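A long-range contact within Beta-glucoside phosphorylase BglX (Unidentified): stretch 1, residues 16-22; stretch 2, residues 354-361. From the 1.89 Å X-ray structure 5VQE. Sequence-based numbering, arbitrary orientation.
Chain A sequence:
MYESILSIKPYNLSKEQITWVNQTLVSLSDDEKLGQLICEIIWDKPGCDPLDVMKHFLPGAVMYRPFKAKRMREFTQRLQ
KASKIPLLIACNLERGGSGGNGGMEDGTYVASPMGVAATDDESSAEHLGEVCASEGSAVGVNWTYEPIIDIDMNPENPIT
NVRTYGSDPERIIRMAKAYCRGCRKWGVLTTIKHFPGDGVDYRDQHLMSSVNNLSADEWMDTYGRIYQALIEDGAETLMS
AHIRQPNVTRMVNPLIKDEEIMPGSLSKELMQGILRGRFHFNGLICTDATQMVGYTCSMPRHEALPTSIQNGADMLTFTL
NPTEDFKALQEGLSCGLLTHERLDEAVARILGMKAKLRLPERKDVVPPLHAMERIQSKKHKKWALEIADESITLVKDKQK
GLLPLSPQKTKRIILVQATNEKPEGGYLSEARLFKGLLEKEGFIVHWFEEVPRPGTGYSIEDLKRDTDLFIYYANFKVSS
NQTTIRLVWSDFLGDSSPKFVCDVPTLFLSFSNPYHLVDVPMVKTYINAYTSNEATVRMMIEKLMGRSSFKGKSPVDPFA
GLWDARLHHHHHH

Stretch 1 (16-22) EQITWVN
Stretch 2 (354-361) KAKLRLPE

The most unusual feature of this contact is a proline just past a Schellman turn that lays its CG over the face of a tryptophan. Pro360 CG sits 3.5 Å from the centroid of the six-membered ring of Trp20, 17° off the ring normal, and only 3.4 Å from Trp20 CZ2. This is a CH-pi contact, a hydrogen-bearing carbon over the electron-rich indole face; the proline ring is C-gamma exo.

Stretch 1 is helical throughout, 16-22, with phi/psi near -65/-40 and backbone bonds such as Trp20 N to Glu16 O at 3.0 Å and Val21 N to Gln17 O at 3.0 Å. Stretch 2 enters as helix and then stops. Arg358 leaves helical space at phi/psi 59/39, and a Schellman motif closes the turn: Arg358 N bonds to Ala355 O at 2.9 Å, Leu359 N to Lys354 O at 3.1 Å. Leu359 and Pro360 then return to about -65/-35, and the chain past the turn brings Pro360 over the tryptophan.

The register is set by Gln17 and Ala355, whose CA atoms lie 6.1 Å apart. Contacts advance in the same sense along both stretches, Gln17 against Ala355 and then Trp20 against Pro360. So close an approach suits a small residue: Gln17 CB is 4.3 Å from Ala355 CB, and the same methyl touches Trp20 CE3 at 3.9 Å, oblique to the ring, and Val21 CG2 at 4.1 Å. Residues 17, 20 and 21, one helical turn, thus share one alanine methyl. Trp20 takes chi1 t (178°) with chi2 85°, which carries the indole along stretch 2 from Ala355 to Pro360; Val21 is also t, at 173°.

Gln17 supplies the polar side. With chi1 m (-71°), chi2 t (173°) and chi3 -58°, it brings Gln17 NE2 to 3.0 Å from Ala355 O, the carbonyl already used in the turn. Gln17 NE2 donates to the oxygen of a water at 3.0 Å, and that water oxygen, 2.8 Å from Lys356 O, donates to it, so the water links the Gln17 amide to the Lys356 carbonyl.

Arg358 points away at CA-to-CB, yet its end comes back: chi1 -43°, chi2 -149° between wells, chi3 82° and chi4 108° place the guanidinium with one face over Gln17 NE2, 3.3 Å from Arg358 NH1. Both atoms are donors, so this is packing rather than a hydrogen bond.

The contact buries 319 Å², summed over both sides. Its rule is compact: an alanine at the close approach, a proline on an aromatic face, and an amide beside a helix terminus.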

ATOM      1  N   GLU A  16      34.808   7.715   0.034  1.00 21.31           N
ATOM      2  CA  GLU A  16      34.648   8.567   1.210  1.00 21.06           C
ATOM      3  C   GLU A  16      33.354   8.256   1.958  1.00 22.76           C
ATOM      4  O   GLU A  16      33.311   8.341   3.193  1.00 22.09           O
ATOM      5  CB  GLU A  16      34.693  10.037   0.795  1.00 22.13           C
ATOM      6  CG  GLU A  16      34.350  10.995   1.908  1.00 25.10           C
ATOM      7  N   GLN A  17      32.287   7.903   1.233  1.00 18.30           N
ATOM      8  CA  GLN A  17      31.034   7.538   1.893  1.00 19.60           C
ATOM      9  C   GLN A  17      31.183   6.242   2.676  1.00 18.30           C
ATOM     10  O   GLN A  17      30.619   6.095   3.768  1.00 17.90           O
ATOM     11  CB  GLN A  17      29.918   7.399   0.861  1.00 20.64           C
ATOM     12  CG  GLN A  17      29.467   8.708   0.252  1.00 20.01           C
ATOM     13  CD  GLN A  17      28.493   8.509  -0.883  1.00 17.80           C
ATOM     14  OE1 GLN A  17      28.801   7.840  -1.872  1.00 18.80           O
ATOM     15  NE2 GLN A  17      27.303   9.082  -0.750  1.00 22.03           N
ATOM     16  N   ILE A  18      31.924   5.285   2.121  1.00 18.60           N
ATOM     17  CA  ILE A  18      32.182   4.034   2.816  1.00 19.14           C
ATOM     18  C   ILE A  18      33.029   4.289   4.055  1.00 20.20           C
ATOM     19  O   ILE A  18      32.841   3.647   5.095  1.00 20.18           O
ATOM     20  CB  ILE A  18      32.839   3.027   1.850  1.00 16.92           C
ATOM     21  CG1 ILE A  18      31.851   2.673   0.732  1.00 18.58           C
ATOM     22  CG2 ILE A  18      33.272   1.774   2.586  1.00 19.12           C
ATOM     23  CD1 ILE A  18      32.450   1.880  -0.434  1.00 17.43           C
ATOM     24  N   THR A  19      33.968   5.237   3.968  1.00 22.49           N
ATOM     25  CA  THR A  19      34.763   5.594   5.141  1.00 21.54           C
ATOM     26  C   THR A  19      33.880   6.185   6.232  1.00 20.63           C
ATOM     27  O   THR A  19      34.080   5.903   7.420  1.00 20.95           O
ATOM     28  CB  THR A  19      35.885   6.566   4.743  1.00 21.25           C
ATOM     29  OG1 THR A  19      36.842   5.873   3.931  1.00 24.56           O
ATOM     30  CG2 THR A  19      36.608   7.129   5.970  1.00 25.07           C
ATOM     31  N   TRP A  20      32.880   6.986   5.852  1.00 20.36           N
ATOM     32  CA  TRP A  20      31.948   7.512   6.845  1.00 16.70           C
ATOM     33  C   TRP A  20      31.163   6.384   7.511  1.00 18.40           C
ATOM     34  O   TRP A  20      30.979   6.385   8.734  1.00 18.16           O
ATOM     35  CB  TRP A  20      30.985   8.520   6.211  1.00 17.73           C
ATOM     36  CG  TRP A  20      29.990   9.022   7.207  1.00 17.18           C
ATOM     37  CD1 TRP A  20      30.160  10.047   8.081  1.00 20.02           C
ATOM     38  CD2 TRP A  20      28.680   8.496   7.453  1.00 19.39           C
ATOM     39  NE1 TRP A  20      29.037  10.201   8.855  1.00 21.27           N
ATOM     40  CE2 TRP A  20      28.115   9.259   8.490  1.00 19.76           C
ATOM     41  CE3 TRP A  20      27.932   7.456   6.893  1.00 16.83           C
ATOM     42  CZ2 TRP A  20      26.836   9.020   8.978  1.00 17.80           C
ATOM     43  CZ3 TRP A  20      26.670   7.222   7.372  1.00 13.98           C
ATOM     44  CH2 TRP A  20      26.129   7.998   8.409  1.00 19.27           C
ATOM     45  N   VAL A  21      30.677   5.421   6.725  1.00 19.20           N
ATOM     46  CA  VAL A  21      29.911   4.315   7.300  1.00 16.70           C
ATOM     47  C   VAL A  21      30.749   3.573   8.330  1.00 14.93           C
ATOM     48  O   VAL A  21      30.300   3.314   9.451  1.00 15.26           O
ATOM     49  CB  VAL A  21      29.424   3.359   6.196  1.00 11.89           C
ATOM     50  CG1 VAL A  21      28.788   2.129   6.802  1.00 14.10           C
ATOM     51  CG2 VAL A  21      28.437   4.057   5.268  1.00 13.68           C
ATOM     52  N   ASN A  22      31.980   3.220   7.954  1.00 15.68           N
ATOM     53  CA  ASN A  22      32.847   2.432   8.824  1.00 20.56           C
ATOM     54  C   ASN A  22      33.223   3.201  10.082  1.00 20.00           C
ATOM     55  O   ASN A  22      33.154   2.665  11.193  1.00 20.76           O
ATOM     56  CB  ASN A  22      34.102   2.019   8.059  1.00 20.34           C
ATOM     57  CG  ASN A  22      33.906   0.745   7.284  1.00 24.37           C
ATOM     58  OD1 ASN A  22      33.901  -0.338   7.856  1.00 28.80           O
ATOM     59  ND2 ASN A  22      33.737   0.864   5.973  1.00 22.78           N
ATOM     60  N   LYS A 354      21.755   5.715   4.557  1.00 11.73           N
ATOM     61  CA  LYS A 354      21.815   7.098   5.008  1.00 10.84           C
ATOM     62  C   LYS A 354      22.906   7.861   4.269  1.00 13.84           C
ATOM     63  O   LYS A 354      22.706   9.014   3.872  1.00 13.21           O
ATOM     64  CB  LYS A 354      22.029   7.124   6.520  1.00 14.48           C
ATOM     65  CG  LYS A 354      20.829   6.558   7.265  1.00 12.84           C
ATOM     66  CD  LYS A 354      21.021   6.481   8.768  1.00 10.71           C
ATOM     67  CE  LYS A 354      19.806   5.835   9.422  1.00 10.55           C
ATOM     68  NZ  LYS A 354      19.720   5.998  10.898  1.00 11.85           N
ATOM     69  N   ALA A 355      24.051   7.212   4.034  1.00 12.58           N
ATOM     70  CA  ALA A 355      25.106   7.824   3.237  1.00 13.84           C
ATOM     71  C   ALA A 355      24.696   7.949   1.777  1.00 15.21           C
ATOM     72  O   ALA A 355      25.020   8.946   1.121  1.00 13.44           O
ATOM     73  CB  ALA A 355      26.394   7.014   3.359  1.00 16.18           C
ATOM     74  N   LYS A 356      23.975   6.955   1.246  1.00 14.58           N
ATOM     75  CA  LYS A 356      23.512   7.039  -0.138  1.00 14.64           C
ATOM     76  C   LYS A 356      22.657   8.281  -0.347  1.00 15.55           C
ATOM     77  O   LYS A 356      22.769   8.961  -1.373  1.00 14.02           O
ATOM     78  CB  LYS A 356      22.729   5.771  -0.500  1.00 14.44           C
ATOM     79  CG  LYS A 356      22.207   5.693  -1.937  1.00 15.99           C
ATOM     80  CD  LYS A 356      21.295   4.471  -2.106  1.00 17.05           C
ATOM     81  CE  LYS A 356      20.508   4.513  -3.410  1.00 18.02           C
ATOM     82  NZ  LYS A 356      21.390   4.350  -4.577  1.00 16.60           N
ATOM     83  N   LEU A 357      21.788   8.579   0.616  1.00 15.07           N
ATOM     84  CA  LEU A 357      20.943   9.763   0.593  1.00 16.38           C
ATOM     85  C   LEU A 357      21.702  11.043   0.917  1.00 18.12           C
ATOM     86  O   LEU A 357      21.125  12.131   0.802  1.00 16.22           O
ATOM     87  CB  LEU A 357      19.800   9.587   1.594  1.00 15.01           C
ATOM     88  CG  LEU A 357      18.717   8.569   1.236  1.00 15.10           C
ATOM     89  CD1 LEU A 357      17.862   8.263   2.444  1.00 15.28           C
ATOM     90  CD2 LEU A 357      17.848   9.088   0.092  1.00 18.11           C
ATOM     91  N   ARG A 358      22.962  10.933   1.338  1.00 16.92           N
ATOM     92  CA  ARG A 358      23.773  12.079   1.748  1.00 18.42           C
ATOM     93  C   ARG A 358      23.123  12.838   2.900  1.00 20.35           C
ATOM     94  O   ARG A 358      23.165  14.067   2.955  1.00 21.90           O
ATOM     95  CB  ARG A 358      24.045  13.013   0.567  1.00 22.04           C
ATOM     96  CG  ARG A 358      24.405  12.279  -0.702  1.00 24.75           C
ATOM     97  CD  ARG A 358      25.355  13.090  -1.564  1.00 31.65           C
ATOM     98  NE  ARG A 358      26.740  12.954  -1.111  1.00 38.23           N
ATOM     99  CZ  ARG A 358      27.692  12.269  -1.743  1.00 33.77           C
ATOM    100  NH1 ARG A 358      27.444  11.642  -2.884  1.00 38.26           N
ATOM    101  NH2 ARG A 358      28.911  12.219  -1.228  1.00 34.17           N
ATOM    102  N   LEU A 359      22.521  12.106   3.840  1.00 14.71           N
ATOM    103  CA  LEU A 359      21.957  12.752   5.017  1.00 19.25           C
ATOM    104  C   LEU A 359      23.057  13.340   5.897  1.00 21.33           C
ATOM    105  O   LEU A 359      22.873  14.427   6.454  1.00 25.59           O
ATOM    106  CB  LEU A 359      21.106  11.773   5.829  1.00 18.91           C
ATOM    107  CG  LEU A 359      19.952  11.103   5.076  1.00 16.07           C
ATOM    108  CD1 LEU A 359      19.151  10.207   6.015  1.00 16.45           C
ATOM    109  CD2 LEU A 359      19.040  12.136   4.401  1.00 15.69           C
ATOM    110  N   PRO A 360      24.206  12.671   6.051  1.00 21.03           N
ATOM    111  CA  PRO A 360      25.232  13.214   6.954  1.00 24.26           C
ATOM    112  C   PRO A 360      25.728  14.580   6.543  1.00 29.99           C
ATOM    113  O   PRO A 360      26.061  15.398   7.411  1.00 36.07           O
ATOM    114  CB  PRO A 360      26.354  12.169   6.881  1.00 23.75           C
ATOM    115  CG  PRO A 360      25.700  10.925   6.424  1.00 23.05           C
ATOM    116  CD  PRO A 360      24.616  11.365   5.499  1.00 25.63           C
ATOM    117  N   GLU A 361      25.787  14.851   5.244  1.00 28.33           N
ATOM    118  CA  GLU A 361      26.353  16.085   4.717  1.00 41.85           C
ATOM    119  C   GLU A 361      25.304  17.146   4.414  1.00 42.61           C
ATOM    120  O   GLU A 361      25.661  18.231   3.945  1.00 48.39           O
ATOM    121  CB  GLU A 361      27.155  15.785   3.445  1.00 34.71           C
TER
HETATM  122  O   HOH W   1      25.168   8.714  -2.797  1.00 22.45           O